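PDB 2PO3: 4-dehydrase from Streptomyces venezuelae, which is a PLP-dependent aminotransferase of desosamine biosynthesis that acts on a TDP-linked sugar. Local coordinates for the interface of chains A and B. Residues are numbered along the deposited sequence; one frame, centred on the assembly and turned at random. Chains: chain A/B, 4-dehydrase.

Contact 1: the interface of chains A and B. Residues chain A 42, 47, 247; chain B 34-35, 203, 205, 251.
The methyl of A:Ala247 sits over the centre of the B:Phe205 ring, 3.7 Å from its centroid, in a CH-pi contact. On the opposite face of that ring, offset toward the rim, lies CG of B:Met251 from the same chain, while CB of A:Leu47 meets the edge in plane, 3.9 Å from CD2 of B:Phe205. The phenyl group is thus clamped between one chain's methionine and the other chain's alanine. Beyond the branch of A:Leu47 at CG, its side chain crosses that of B:Asn203 at about a right angle, and CD1 of A:Leu47 stops 3.3 Å from the amide nitrogen ND2 of B:Asn203. CD2 of A:Leu47 turns back to its own chain, 3.9 Å from CD2 of A:Leu42. OD1 of B:Asn203 accepts a hydrogen bond from the backbone N of B:Phe205 (2.7 Å), which holds the amide's rotation, with the N-H arriving nearly in line with the C=O. A:Leu42 divides its two methyls. With chi1 at -78° setting CG beside the backbone N, CD1 meets CD2 of B:Leu34 tip to tip and approaches OH of B:Tyr35 at 3.4 Å, whereas CD2 passes CE of B:Met251 at 3.8 Å. A:Leu47 also lines a pocket for the PLP–TDP-sugar adduct, so this largely apolar patch ties subunit packing to the active site and probably steadies the loop of B:Asn203 and B:Phe205 near the predicted catalytic lysine.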
# COMPACT_ATOMS: atom_id res chain seq x y z
N LEU A 42 2.78 19.49 -6.47
CA LEU A 42 1.93 20.24 -5.58
C LEU A 42 1.22 21.33 -6.39
O LEU A 42 0.01 21.56 -6.27
CB LEU A 42 2.80 20.85 -4.47
CG LEU A 42 3.22 19.87 -3.37
CD1 LEU A 42 3.99 20.65 -2.30
CD2 LEU A 42 2.00 19.21 -2.73
N LEU A 47 -1.66 14.80 -7.23
CA LEU A 47 -0.90 14.08 -6.20
C LEU A 47 -0.82 12.54 -6.27
O LEU A 47 0.12 11.93 -5.73
CB LEU A 47 -1.28 14.55 -4.78
CG LEU A 47 -1.52 16.05 -4.73
CD1 LEU A 47 -2.17 16.45 -3.40
CD2 LEU A 47 -0.18 16.79 -4.94
N ALA A 247 4.30 11.75 -4.90
CA ALA A 247 5.39 12.05 -3.99
C ALA A 247 6.46 10.96 -3.89
O ALA A 247 7.69 11.20 -3.84
CB ALA A 247 4.78 12.43 -2.66
N LEU B 34 5.19 21.78 5.43
CA LEU B 34 5.36 20.48 4.80
C LEU B 34 6.83 20.12 4.65
O LEU B 34 7.30 19.06 5.09
CB LEU B 34 4.66 20.41 3.43
CG LEU B 34 5.10 19.14 2.69
CD1 LEU B 34 4.64 17.89 3.45
CD2 LEU B 34 4.61 19.09 1.25
N TYR B 35 7.54 21.05 4.01
CA TYR B 35 8.95 20.90 3.76
C TYR B 35 9.78 20.85 5.03
O TYR B 35 10.84 20.22 5.14
CB TYR B 35 9.37 21.97 2.79
CG TYR B 35 8.84 21.66 1.41
CD1 TYR B 35 9.00 20.41 0.82
CD2 TYR B 35 8.20 22.64 0.66
CE1 TYR B 35 8.53 20.14 -0.47
CE2 TYR B 35 7.73 22.38 -0.63
CZ TYR B 35 7.89 21.12 -1.21
OH TYR B 35 7.41 20.88 -2.49
N ASN B 203 -5.50 15.04 3.48
CA ASN B 203 -4.65 14.42 2.47
C ASN B 203 -3.21 14.07 2.89
O ASN B 203 -2.53 14.85 3.53
CB ASN B 203 -4.75 15.33 1.22
CG ASN B 203 -3.53 15.48 0.33
OD1 ASN B 203 -2.76 14.53 0.14
ND2 ASN B 203 -3.42 16.63 -0.33
N PHE B 205 -1.30 12.29 0.47
CA PHE B 205 -1.02 11.80 -0.87
C PHE B 205 -1.79 10.52 -1.02
O PHE B 205 -2.72 10.43 -1.82
CB PHE B 205 0.41 11.57 -1.29
CG PHE B 205 1.23 12.77 -1.01
CD1 PHE B 205 2.18 12.72 0.00
CD2 PHE B 205 1.06 13.93 -1.76
CE1 PHE B 205 2.99 13.82 0.29
CE2 PHE B 205 1.85 15.04 -1.48
CZ PHE B 205 2.81 14.98 -0.47
N MET B 251 2.94 15.03 5.16
CA MET B 251 1.85 15.63 4.43
C MET B 251 0.57 15.61 5.26
O MET B 251 -0.12 16.60 5.40
CB MET B 251 1.64 14.92 3.07
CG MET B 251 0.46 15.46 2.26
SD MET B 251 0.44 17.27 2.21
CE MET B 251 1.03 17.54 0.55

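Contact 2: the interface of chains A and B. Residues chain A 35, 38-39, 42; chain B 35, 38-39, 42.
Two reciprocal hydrogen bonds join A:Tyr35 and B:Tyr35 to the aspartates of the opposite chain. The phenol OH of A:Tyr35 donates to OD1 of the B:Asp39 carboxylate at 2.6 Å, and OH of B:Tyr35 donates to OD1 of A:Asp39 at 3.0 Å. Both donors arrive from well above the carboxylate plane, 65° out of it for B:Asp39 and slightly more for A:Asp39. Each phenol ring also stands steeply against the carboxylate that it meets.

Aromatic packing lies between the two bonds. The tyrosines slide past each other in opposite directions, and their rings meet edge-to-face, with centroids 4.7 Å apart and planes turned by 70°. The CD1–CE1 sides of the two rings come together, CD1 of A:Tyr35 lying 3.3 Å from CE1 of B:Tyr35. In both, CG lies anti to the carbonyl carbon (chi1 -64° in A:Tyr35), which sends the ring across to the partner helix. Replacing A:Tyr35 by an alanine would probably leave B:Asp39 without its phenol donor and open a gap beside the B:Tyr35 ring.

Aliphatic contacts flank the rings. A:Leu38 and B:Leu38 reach toward each other tip to tip, their CD1 methyls 3.3 Å apart, a tight fit. CD1 of B:Leu38 also lies 3.6 Å from CE1 of A:Tyr35, while CB of the same leucine reaches the edge of that ring in plane. On the other side, CD1 of A:Leu38 takes up an in-plane position at the edge of B:Tyr35, 3.8 Å from its CE1.

All these side chains belong to helix 31-44 of one subunit or the other, so the site is a helix-to-helix contact on the two-fold axis of the dimer.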
# COMPACT_ATOMS: atom_id res chain seq x y z
N TYR A 35 12.77 18.20 -4.16
CA TYR A 35 11.83 19.28 -3.94
C TYR A 35 11.23 19.90 -5.18
O TYR A 35 10.05 20.21 -5.25
CB TYR A 35 12.28 20.26 -2.90
CG TYR A 35 12.42 19.69 -1.50
CD1 TYR A 35 11.49 18.82 -0.94
CD2 TYR A 35 13.50 20.05 -0.70
CE1 TYR A 35 11.59 18.38 0.38
CE2 TYR A 35 13.69 19.53 0.58
CZ TYR A 35 12.69 18.73 1.15
OH TYR A 35 12.88 18.20 2.42
N LEU A 38 8.65 17.70 -6.13
CA LEU A 38 7.52 17.86 -5.22
C LEU A 38 6.77 19.16 -5.46
O LEU A 38 5.53 19.22 -5.40
CB LEU A 38 7.92 17.86 -3.74
CG LEU A 38 8.60 16.57 -3.31
CD1 LEU A 38 8.82 16.56 -1.80
CD2 LEU A 38 7.72 15.41 -3.73
N ASP A 39 7.52 20.22 -5.72
CA ASP A 39 6.89 21.51 -5.97
C ASP A 39 5.97 21.42 -7.17
O ASP A 39 4.80 21.78 -7.12
CB ASP A 39 7.95 22.59 -6.25
CG ASP A 39 8.23 23.29 -4.97
OD1 ASP A 39 7.38 23.39 -4.09
OD2 ASP A 39 9.47 23.69 -4.85
N LEU A 42 2.78 19.49 -6.47
CA LEU A 42 1.93 20.24 -5.58
C LEU A 42 1.22 21.33 -6.39
O LEU A 42 0.01 21.56 -6.27
CB LEU A 42 2.80 20.85 -4.47
CG LEU A 42 3.22 19.87 -3.37
CD1 LEU A 42 3.99 20.65 -2.30
CD2 LEU A 42 2.00 19.21 -2.73
N TYR B 35 7.54 21.05 4.01
CA TYR B 35 8.95 20.90 3.76
C TYR B 35 9.78 20.85 5.03
O TYR B 35 10.84 20.22 5.14
CB TYR B 35 9.37 21.97 2.79
CG TYR B 35 8.84 21.66 1.41
CD1 TYR B 35 9.00 20.41 0.82
CD2 TYR B 35 8.20 22.64 0.66
CE1 TYR B 35 8.53 20.14 -0.47
CE2 TYR B 35 7.73 22.38 -0.63
CZ TYR B 35 7.89 21.12 -1.21
OH TYR B 35 7.41 20.88 -2.49
N LEU B 38 9.45 17.12 5.91
CA LEU B 38 10.22 16.30 5.01
C LEU B 38 11.71 16.38 5.30
O LEU B 38 12.44 15.40 5.31
CB LEU B 38 10.04 16.83 3.59
CG LEU B 38 8.69 16.47 3.04
CD1 LEU B 38 8.76 16.54 1.52
CD2 LEU B 38 8.41 15.04 3.50
N ASP B 39 12.17 17.60 5.51
CA ASP B 39 13.56 17.85 5.79
C ASP B 39 14.04 17.09 6.99
O ASP B 39 15.09 16.47 6.97
CB ASP B 39 13.78 19.34 6.04
CG ASP B 39 14.21 20.05 4.79
OD1 ASP B 39 14.72 19.46 3.84
OD2 ASP B 39 14.00 21.35 4.86
N LEU B 42 14.32 13.45 6.14
CA LEU B 42 15.45 13.14 5.33
C LEU B 42 16.71 13.18 6.14
O LEU B 42 17.52 12.27 6.03
CB LEU B 42 15.57 14.02 4.09
CG LEU B 42 14.43 13.75 3.15
CD1 LEU B 42 14.46 14.75 2.01
CD2 LEU B 42 14.60 12.37 2.57

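The centres of contact 1 and contact 2 lie about 8 Å apart, and A:Leu42 and B:Tyr35 take part in both. Helix 31-44 also runs through both: it supplies every residue of contact 2, whereas contact 1 adds helix 246-276 and loop residues. Contact 1 is centred about 11 Å from B:Lys200, the predicted catalytic lysine, and contact 2 about 19 Å from A:Lys200. The symmetric helix pairing may therefore act mainly in assembly, while contact 1 carries the interface toward the active site. Because the interface is two-fold symmetric, contact 1 recurs with the chains exchanged, near the other active site.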